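Glycerate dehydrogenase related protein (Thermoplasma acidophilum, PDB 3GVX) probably acts as an NAD(P)-dependent oxidoreductase of the D-isomer specific 2-hydroxyacid dehydrogenase family, reducing substrates such as glyoxylate and hydroxypyruvate. Local coordinates at residues B[102-105]-B[106-110]; B[167-170]-B[171-174]; B[185-188]-B[189-192]. One frame throughout, in Å; residues are numbered along the deposited sequence.

How the interactions relate
The three contacts are all local, and they illustrate how a short run of chain takes its chemistry from its surroundings. Interaction 1 ends helix 100-108 with a Schellman motif and lies far from the others, about 35 and 39 Å between centres, partly buried against the second subunit. Interactions 2 and 3 belong to consecutive parts of the Rossmann-type domain and touch through Pro167 CG and Met190 CE, 3.7 Å apart. Interaction 2, also partly buried, closes helix 167-172 with a backbone N-H and a serine hydroxyl that share one carbonyl oxygen. Interaction 3 is a surface contact in the loop before helix 193-196, where a beta turn replaces the helical bond ladder.

Interaction 1. Residues B[102-105]-B[106-110]; sequences ENNE and LMKAG
Residues 102-105 and 106-110 form one continuous run at the end of helix 100-108, joined by the i to i+4 ladder of an alpha-helix. Leu106 N donates to Glu102 O at 3.1 Å, and Lys108 N to Asn104 O at 3.0 Å. Between them, Met107 N meets Asn103 O at 2.8 Å, with an N-H...O angle of 178° and the donor close to the direction in which the carbonyl points. Of the side chains, Lys108 lies against the residue one turn back. Its chain is extended beyond CG and runs obliquely across Asn104, so that Lys108 CD comes within 4.0 Å of Asn104 CG. This is a contact of the lysine's methylene groups; its ammonium end is used elsewhere, with NZ donating to Ala250 O of the second subunit. Met107, present as selenomethionine, has CG set opposite its own carbonyl carbon (chi1 -70°), which lays Met107 CG against Asn103 O at 3.3 Å. Beyond that point the chain bends twice, and the side chain packs on Phe112 and on Ile242 of the second subunit. Leu106 rests its CB on the same acceptor, 3.6 Å from Asn103 O, while its side chain reaches Arg113. Several residues of this helix end are thus shared with the partner chain: Met107 O accepts a bond from Thr245 OG1 of the second subunit, and Asn103 packs on Pro254 of that subunit. Past Lys108 the ladder stops. Gly110 N bonds to Met107 O at 3.0 Å, and the positive phi of Gly110 (76°) then swings the next N-H round to Leu106 O. The i+5 bond enclosing an i+3 bond, with the glycine at C-prime, makes this a Schellman motif, here ending a helix at the dimer contact.

Interaction 2. Residues B[167-170]-B[171-174]; sequences PADL and FRQS
Residues 167-170 and 171-174 span the short helix 167-172 and its exit, with Phe171 N bonded to Pro167 O at 2.9 Å and Arg172 N to Ala168 O at 3.1 Å. At the exit Leu170 O is gripped twice. Gln173 N reaches it at 3.0 Å, and the hydroxyl of Ser174 donates to it at 2.7 Å through OG; the two donors approach from opposite faces of the carbonyl plane. Gln173 also turns its amide back across Asp169. Its chain is extended beyond CG, and NE2 makes a weak bond to Asp169 OD1 at 3.1 Å and a longer, weak one to Asp169 O, the carboxylate and amide planes lying 32° apart. With an alanine in place of Gln173 the amide is gone, and Asp169 OD1 is likely to lose its weak bond from NE2 and the carboxylate to turn more freely, though Glu165 N would still hold OD2. Arg172 bends at chi3 (-74°), which lays one face of its guanidinium over Ala168 O and Asp169 CA. Arg172 NH2 stands 4.2 Å from Asp169 OD1, but no N-H points at that oxygen, and NH1 bonds instead to Asn198 OD1. The Phe171 ring turns an edge to Pro167 O, with CD1 3.2 Å away, while its body packs on Leu195 and Leu196 of helix 193-196. The chemistry therefore implies a helix end secured chiefly by backbone and hydroxyl bonds to Leu170 O; the nearby charges of Asp169 and Arg172 may attract each other, without a directed bond.

Interaction 3. Residues B[185-188]-B[189-192]; sequences DKTR and GMVN
Met190 and Thr187 meet because the selenomethionine chain runs out nearly straight, with CG opposite the backbone N (chi1 168°) and SE in turn opposite CA (chi2 175°). That extended course sets Met190 SE alongside Thr187, 4.0 Å from Thr187 CB and equally far from Thr187 CA. The threonine is itself fixed in rotation. Its OG1 sits in the crowded position between backbone N and carbonyl carbon, where it bonds to Thr184 N and Pro182 O, and its side chain packs on Val213. Backbone torsions complete the approach: Arg188 has psi near 129° and Gly189 a positive phi, which fold the chain so that Met190 N comes 2.9 Å from Thr187 O. This is the closing hydrogen bond of a type II beta turn running from Thr187 to Met190, though the position of Thr187 O, and with it this bond, is somewhat uncertain. The third position of the turn suits glycine, for a CB there would press on Arg188 O. Arg188 keeps its first carbons near the turn, with Arg188 CG 3.4 Å from Gly189 N. From there the chain bends at chi2 and chi3, and the side chain lies against Leu183 and Asp212. Gly189 makes a backbone bond with Asp212, and Val191 makes others with Val213 and Ser215, so the turn and the residues that follow it are tied to the loop of Asp212, Val213 and Ser215. Asn192 then takes the N-cap position of helix 193-196, its OD1 accepting from Leu195 N. The turn and the asparagine N-cap make up the last part of the connection from strand 176-179 to helix 193-196, a strand-to-helix link in the parallel sheet domain of Rossmann type that probably binds NAD in this family.

Interaction 1. Residues B[102-105]-B[106-110]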
ATOM      1  N   GLU B 102      -4.947   1.175  17.609  1.00 28.04           N
ATOM      2  CA  GLU B 102      -4.680   0.735  18.961  1.00 30.44           C
ATOM      3  C   GLU B 102      -3.285   1.125  19.448  1.00 30.84           C
ATOM      4  O   GLU B 102      -3.131   1.633  20.551  1.00 30.72           O
ATOM      5  CB  GLU B 102      -4.898  -0.777  19.055  1.00 32.94           C
ATOM      6  CG  GLU B 102      -6.251  -1.219  18.486  1.00 38.10           C
ATOM      7  CD  GLU B 102      -6.203  -1.563  16.998  1.00 39.55           C
ATOM      8  OE1 GLU B 102      -5.402  -0.959  16.256  1.00 35.74           O
ATOM      9  OE2 GLU B 102      -6.979  -2.445  16.579  1.00 40.76           O
ATOM     10  N   ASN B 103      -2.265   0.894  18.629  1.00 29.28           N
ATOM     11  CA  ASN B 103      -0.908   1.263  19.018  1.00 26.94           C
ATOM     12  C   ASN B 103      -0.751   2.769  19.167  1.00 26.12           C
ATOM     13  O   ASN B 103      -0.106   3.241  20.085  1.00 25.79           O
ATOM     14  CB  ASN B 103       0.125   0.757  18.005  1.00 27.36           C
ATOM     15  CG  ASN B 103       0.274  -0.737  18.019  1.00 27.39           C
ATOM     16  OD1 ASN B 103       0.022  -1.383  19.032  1.00 28.02           O
ATOM     17  ND2 ASN B 103       0.706  -1.302  16.895  1.00 26.07           N
ATOM     18  N   ASN B 104      -1.359   3.516  18.257  1.00 25.59           N
ATOM     19  CA  ASN B 104      -1.256   4.958  18.307  1.00 24.60           C
ATOM     20  C   ASN B 104      -1.895   5.494  19.570  1.00 26.61           C
ATOM     21  O   ASN B 104      -1.358   6.397  20.207  1.00 24.23           O
ATOM     22  CB  ASN B 104      -1.883   5.590  17.074  1.00 23.89           C
ATOM     23  CG  ASN B 104      -1.930   7.093  17.158  1.00 25.26           C
ATOM     24  OD1 ASN B 104      -3.003   7.681  17.331  1.00 26.47           O
ATOM     25  ND2 ASN B 104      -0.768   7.731  17.036  1.00 20.17           N
ATOM     26  N   GLU B 105      -3.047   4.940  19.923  1.00 28.24           N
ATOM     27  CA  GLU B 105      -3.719   5.348  21.146  1.00 31.51           C
ATOM     28  C   GLU B 105      -2.808   5.128  22.340  1.00 31.04           C
ATOM     29  O   GLU B 105      -2.673   5.988  23.187  1.00 31.27           O
ATOM     30  CB  GLU B 105      -5.011   4.575  21.344  1.00 33.45           C
ATOM     31  CG  GLU B 105      -5.679   4.876  22.651  1.00 38.20           C
ATOM     32  CD  GLU B 105      -6.955   4.074  22.817  1.00 40.55           C
ATOM     33  OE1 GLU B 105      -6.889   2.845  23.045  1.00 39.67           O
ATOM     34  OE2 GLU B 105      -8.034   4.678  22.699  1.00 44.84           O
ATOM     35  N   LEU B 106      -2.186   3.961  22.407  1.00 29.64           N
ATOM     36  CA  LEU B 106      -1.269   3.647  23.494  1.00 30.46           C
ATOM     37  C   LEU B 106      -0.049   4.557  23.505  1.00 30.31           C
ATOM     38  O   LEU B 106       0.259   5.153  24.518  1.00 30.15           O
ATOM     39  CB  LEU B 106      -0.870   2.153  23.447  1.00 31.15           C
ATOM     40  CG  LEU B 106      -1.577   1.169  24.392  1.00 30.94           C
ATOM     41  CD1 LEU B 106      -3.001   1.587  24.624  1.00 35.50           C
ATOM     42  CD2 LEU B 106      -1.428  -0.232  23.840  1.00 29.91           C
HETATM   43  N   MSE B 107       0.651   4.662  22.384  1.00 29.40           N
HETATM   44  CA  MSE B 107       1.837   5.520  22.301  1.00 28.19           C
HETATM   45  C   MSE B 107       1.587   6.969  22.736  1.00 29.12           C
HETATM   46  O   MSE B 107       2.408   7.581  23.403  1.00 27.84           O
HETATM   47  CB  MSE B 107       2.411   5.520  20.874  1.00 26.48           C
HETATM   48  CG  MSE B 107       3.049   4.222  20.448  1.00 21.72           C
HETATM   49 SE   MSE B 107       4.629   3.928  21.268  1.00 17.03          SE
HETATM   50  CE  MSE B 107       5.508   5.275  20.812  1.00 19.90           C
ATOM     51  N   LYS B 108       0.445   7.519  22.363  1.00 30.66           N
ATOM     52  CA  LYS B 108       0.147   8.898  22.722  1.00 31.51           C
ATOM     53  C   LYS B 108      -0.110   9.174  24.189  1.00 32.78           C
ATOM     54  O   LYS B 108      -0.037  10.315  24.630  1.00 31.13           O
ATOM     55  CB  LYS B 108      -1.005   9.418  21.883  1.00 31.41           C
ATOM     56  CG  LYS B 108      -0.493   9.983  20.619  1.00 31.52           C
ATOM     57  CD  LYS B 108      -1.553  10.250  19.613  1.00 32.25           C
ATOM     58  CE  LYS B 108      -0.949  11.077  18.508  1.00 31.22           C
ATOM     59  NZ  LYS B 108      -1.966  11.553  17.548  1.00 29.83           N
ATOM     60  N   ALA B 109      -0.418   8.124  24.933  1.00 32.43           N
ATOM     61  CA  ALA B 109      -0.637   8.256  26.357  1.00 32.86           C
ATOM     62  C   ALA B 109       0.664   7.880  27.073  1.00 34.08           C
ATOM     63  O   ALA B 109       0.686   7.702  28.280  1.00 33.53           O
ATOM     64  CB  ALA B 109      -1.786   7.349  26.789  1.00 33.11           C
ATOM     65  N   GLY B 110       1.749   7.762  26.308  1.00 33.72           N
ATOM     66  CA  GLY B 110       3.045   7.415  26.871  1.00 32.57           C
ATOM     67  C   GLY B 110       3.223   5.953  27.233  1.00 33.22           C
ATOM     68  O   GLY B 110       4.117   5.603  28.000  1.00 33.11           O
TER

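Interaction 2. Residues B[167-170]-B[171-174]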
ATOM      1  N   PRO B 167     -18.416 -17.755  -4.502  1.00 42.37           N
ATOM      2  CA  PRO B 167     -17.984 -16.837  -3.456  1.00 41.30           C
ATOM      3  C   PRO B 167     -17.541 -17.637  -2.224  1.00 41.67           C
ATOM      4  O   PRO B 167     -16.585 -17.265  -1.546  1.00 41.10           O
ATOM      5  CB  PRO B 167     -19.232 -15.998  -3.208  1.00 42.15           C
ATOM      6  CG  PRO B 167     -19.883 -15.973  -4.557  1.00 41.89           C
ATOM      7  CD  PRO B 167     -19.757 -17.397  -4.998  1.00 41.64           C
ATOM      8  N   ALA B 168     -18.218 -18.747  -1.948  1.00 41.79           N
ATOM      9  CA  ALA B 168     -17.846 -19.572  -0.807  1.00 42.71           C
ATOM     10  C   ALA B 168     -16.463 -20.138  -1.046  1.00 42.31           C
ATOM     11  O   ALA B 168     -15.645 -20.204  -0.135  1.00 43.58           O
ATOM     12  CB  ALA B 168     -18.870 -20.710  -0.587  1.00 43.60           C
ATOM     13  N   ASP B 169     -16.196 -20.540  -2.280  1.00 41.14           N
ATOM     14  CA  ASP B 169     -14.884 -21.078  -2.626  1.00 41.04           C
ATOM     15  C   ASP B 169     -13.812 -19.999  -2.480  1.00 39.50           C
ATOM     16  O   ASP B 169     -12.689 -20.283  -2.090  1.00 38.70           O
ATOM     17  CB  ASP B 169     -14.900 -21.640  -4.054  1.00 43.65           C
ATOM     18  CG  ASP B 169     -13.519 -22.065  -4.539  1.00 46.94           C
ATOM     19  OD1 ASP B 169     -12.797 -22.745  -3.782  1.00 48.89           O
ATOM     20  OD2 ASP B 169     -13.149 -21.729  -5.681  1.00 48.45           O
ATOM     21  N   LEU B 170     -14.172 -18.757  -2.789  1.00 37.69           N
ATOM     22  CA  LEU B 170     -13.250 -17.634  -2.666  1.00 36.16           C
ATOM     23  C   LEU B 170     -12.902 -17.409  -1.196  1.00 35.73           C
ATOM     24  O   LEU B 170     -11.741 -17.316  -0.838  1.00 33.79           O
ATOM     25  CB  LEU B 170     -13.858 -16.356  -3.264  1.00 36.19           C
ATOM     26  CG  LEU B 170     -12.963 -15.109  -3.224  1.00 35.55           C
ATOM     27  CD1 LEU B 170     -12.040 -15.053  -4.449  1.00 36.59           C
ATOM     28  CD2 LEU B 170     -13.868 -13.887  -3.172  1.00 36.69           C
ATOM     29  N   PHE B 171     -13.918 -17.326  -0.345  1.00 35.03           N
ATOM     30  CA  PHE B 171     -13.691 -17.144   1.089  1.00 36.50           C
ATOM     31  C   PHE B 171     -12.800 -18.240   1.644  1.00 37.48           C
ATOM     32  O   PHE B 171     -11.963 -18.001   2.507  1.00 39.01           O
ATOM     33  CB  PHE B 171     -15.016 -17.133   1.866  1.00 35.55           C
ATOM     34  CG  PHE B 171     -15.686 -15.791   1.903  1.00 35.18           C
ATOM     35  CD1 PHE B 171     -16.051 -15.147   0.728  1.00 36.08           C
ATOM     36  CD2 PHE B 171     -15.911 -15.142   3.109  1.00 35.11           C
ATOM     37  CE1 PHE B 171     -16.617 -13.876   0.757  1.00 35.17           C
ATOM     38  CE2 PHE B 171     -16.480 -13.865   3.145  1.00 35.12           C
ATOM     39  CZ  PHE B 171     -16.828 -13.235   1.964  1.00 35.84           C
ATOM     40  N   ARG B 172     -12.968 -19.446   1.124  1.00 38.30           N
ATOM     41  CA  ARG B 172     -12.190 -20.578   1.582  1.00 39.68           C
ATOM     42  C   ARG B 172     -10.701 -20.498   1.277  1.00 39.26           C
ATOM     43  O   ARG B 172      -9.896 -21.102   1.969  1.00 39.08           O
ATOM     44  CB  ARG B 172     -12.759 -21.870   1.002  1.00 41.49           C
ATOM     45  CG  ARG B 172     -14.019 -22.367   1.683  1.00 44.89           C
ATOM     46  CD  ARG B 172     -14.136 -23.867   1.478  1.00 45.78           C
ATOM     47  NE  ARG B 172     -14.520 -24.209   0.111  1.00 47.94           N
ATOM     48  CZ  ARG B 172     -15.760 -24.128  -0.359  1.00 48.55           C
ATOM     49  NH1 ARG B 172     -16.739 -23.716   0.426  1.00 46.49           N
ATOM     50  NH2 ARG B 172     -16.019 -24.468  -1.618  1.00 49.34           N
ATOM     51  N   GLN B 173     -10.339 -19.753   0.240  1.00 37.85           N
ATOM     52  CA  GLN B 173      -8.939 -19.624  -0.145  1.00 37.74           C
ATOM     53  C   GLN B 173      -8.363 -18.270   0.233  1.00 36.71           C
ATOM     54  O   GLN B 173      -7.240 -17.959  -0.130  1.00 36.77           O
ATOM     55  CB  GLN B 173      -8.785 -19.797  -1.658  1.00 37.77           C
ATOM     56  CG  GLN B 173      -9.323 -21.084  -2.222  1.00 40.65           C
ATOM     57  CD  GLN B 173      -9.164 -21.139  -3.725  1.00 42.93           C
ATOM     58  OE1 GLN B 173      -8.048 -21.205  -4.236  1.00 41.68           O
ATOM     59  NE2 GLN B 173     -10.282 -21.092  -4.445  1.00 43.40           N
ATOM     60  N   SER B 174      -9.131 -17.464   0.955  1.00 34.94           N
ATOM     61  CA  SER B 174      -8.684 -16.119   1.294  1.00 34.13           C
ATOM     62  C   SER B 174      -8.383 -15.774   2.756  1.00 34.60           C
ATOM     63  O   SER B 174      -9.037 -16.253   3.682  1.00 33.92           O
ATOM     64  CB  SER B 174      -9.698 -15.106   0.755  1.00 33.56           C
ATOM     65  OG  SER B 174      -9.949 -15.345  -0.607  1.00 34.17           O
TER

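Interaction 3. Residues B[185-188]-B[189-192]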
ATOM      1  N   ASP B 185     -29.725  -7.627  -8.322  1.00 53.21           N
ATOM      2  CA  ASP B 185     -30.638  -8.562  -7.696  1.00 54.42           C
ATOM      3  C   ASP B 185     -29.985  -9.830  -7.179  1.00 53.90           C
ATOM      4  O   ASP B 185     -30.440 -10.398  -6.193  1.00 54.29           O
ATOM      5  CB  ASP B 185     -31.744  -8.934  -8.675  1.00 56.96           C
ATOM      6  CG  ASP B 185     -32.804  -7.862  -8.776  1.00 59.97           C
ATOM      7  OD1 ASP B 185     -33.578  -7.871  -9.757  1.00 61.26           O
ATOM      8  OD2 ASP B 185     -32.862  -7.009  -7.865  1.00 60.45           O
ATOM      9  N   LYS B 186     -28.930 -10.305  -7.818  1.00 53.20           N
ATOM     10  CA  LYS B 186     -28.330 -11.522  -7.293  1.00 52.90           C
ATOM     11  C   LYS B 186     -27.241 -11.267  -6.299  1.00 52.33           C
ATOM     12  O   LYS B 186     -26.825 -12.178  -5.591  1.00 52.89           O
ATOM     13  CB  LYS B 186     -27.738 -12.370  -8.381  1.00 53.74           C
ATOM     14  CG  LYS B 186     -27.960 -11.833  -9.713  1.00 57.11           C
ATOM     15  CD  LYS B 186     -28.262 -12.991 -10.575  1.00 57.34           C
ATOM     16  CE  LYS B 186     -28.383 -12.549 -11.975  1.00 58.48           C
ATOM     17  NZ  LYS B 186     -27.147 -12.985 -12.645  1.00 60.28           N
ATOM     18  N   THR B 187     -26.756 -10.038  -6.253  1.00 50.99           N
ATOM     19  CA  THR B 187     -25.700  -9.733  -5.313  1.00 49.64           C
ATOM     20  C   THR B 187     -26.261  -9.122  -4.036  1.00 49.26           C
ATOM     21  O   THR B 187     -25.594  -9.124  -3.015  1.00 48.97           O
ATOM     22  CB  THR B 187     -24.658  -8.779  -5.927  1.00 48.78           C
ATOM     23  OG1 THR B 187     -25.196  -7.455  -5.959  1.00 47.23           O
ATOM     24  CG2 THR B 187     -24.285  -9.221  -7.338  1.00 46.42           C
ATOM     25  N   ARG B 188     -27.479  -8.591  -4.083  1.00 48.75           N
ATOM     26  CA  ARG B 188     -28.076  -8.013  -2.878  1.00 47.74           C
ATOM     27  C   ARG B 188     -28.165  -9.088  -1.796  1.00 47.67           C
ATOM     28  O   ARG B 188     -28.672 -10.185  -2.051  1.00 48.84           O
ATOM     29  CB  ARG B 188     -29.477  -7.469  -3.176  1.00 47.83           C
ATOM     30  CG  ARG B 188     -30.346  -7.208  -1.938  1.00 47.75           C
ATOM     31  CD  ARG B 188     -30.826  -5.766  -1.869  1.00 48.21           C
ATOM     32  NE  ARG B 188     -31.197  -5.253  -3.185  1.00 49.07           N
ATOM     33  CZ  ARG B 188     -31.227  -3.965  -3.509  1.00 49.16           C
ATOM     34  NH1 ARG B 188     -30.910  -3.048  -2.608  1.00 48.37           N
ATOM     35  NH2 ARG B 188     -31.546  -3.604  -4.745  1.00 49.43           N
ATOM     36  N   GLY B 189     -27.673  -8.771  -0.598  1.00 46.19           N
ATOM     37  CA  GLY B 189     -27.700  -9.704   0.521  1.00 43.96           C
ATOM     38  C   GLY B 189     -26.799 -10.901   0.332  1.00 42.67           C
ATOM     39  O   GLY B 189     -26.804 -11.838   1.128  1.00 42.46           O
HETATM   40  N   MSE B 190     -26.014 -10.847  -0.735  1.00 42.40           N
HETATM   41  CA  MSE B 190     -25.060 -11.884  -1.114  1.00 42.28           C
HETATM   42  C   MSE B 190     -24.160 -12.366   0.018  1.00 42.75           C
HETATM   43  O   MSE B 190     -23.967 -13.565   0.201  1.00 42.79           O
HETATM   44  CB  MSE B 190     -24.216 -11.359  -2.265  1.00 41.87           C
HETATM   45  CG  MSE B 190     -23.000 -12.155  -2.621  1.00 39.11           C
HETATM   46 SE   MSE B 190     -22.309 -11.378  -4.085  1.00 35.48          SE
HETATM   47  CE  MSE B 190     -21.640 -12.758  -4.856  1.00 35.63           C
ATOM     48  N   VAL B 191     -23.594 -11.429   0.763  1.00 41.38           N
ATOM     49  CA  VAL B 191     -22.726 -11.794   1.872  1.00 40.31           C
ATOM     50  C   VAL B 191     -23.606 -12.143   3.065  1.00 40.03           C
ATOM     51  O   VAL B 191     -24.075 -11.256   3.775  1.00 38.85           O
ATOM     52  CB  VAL B 191     -21.791 -10.626   2.267  1.00 40.09           C
ATOM     53  CG1 VAL B 191     -20.847 -11.068   3.387  1.00 36.23           C
ATOM     54  CG2 VAL B 191     -21.026 -10.131   1.043  1.00 39.11           C
ATOM     55  N   ASN B 192     -23.851 -13.431   3.276  1.00 40.63           N
ATOM     56  CA  ASN B 192     -24.701 -13.819   4.394  1.00 42.80           C
ATOM     57  C   ASN B 192     -24.131 -14.868   5.345  1.00 43.00           C
ATOM     58  O   ASN B 192     -23.083 -15.458   5.088  1.00 42.09           O
ATOM     59  CB  ASN B 192     -26.080 -14.268   3.885  1.00 42.63           C
ATOM     60  CG  ASN B 192     -26.009 -15.470   2.976  1.00 44.17           C
ATOM     61  OD1 ASN B 192     -25.048 -16.240   3.011  1.00 43.41           O
ATOM     62  ND2 ASN B 192     -27.041 -15.647   2.157  1.00 45.07           N
TER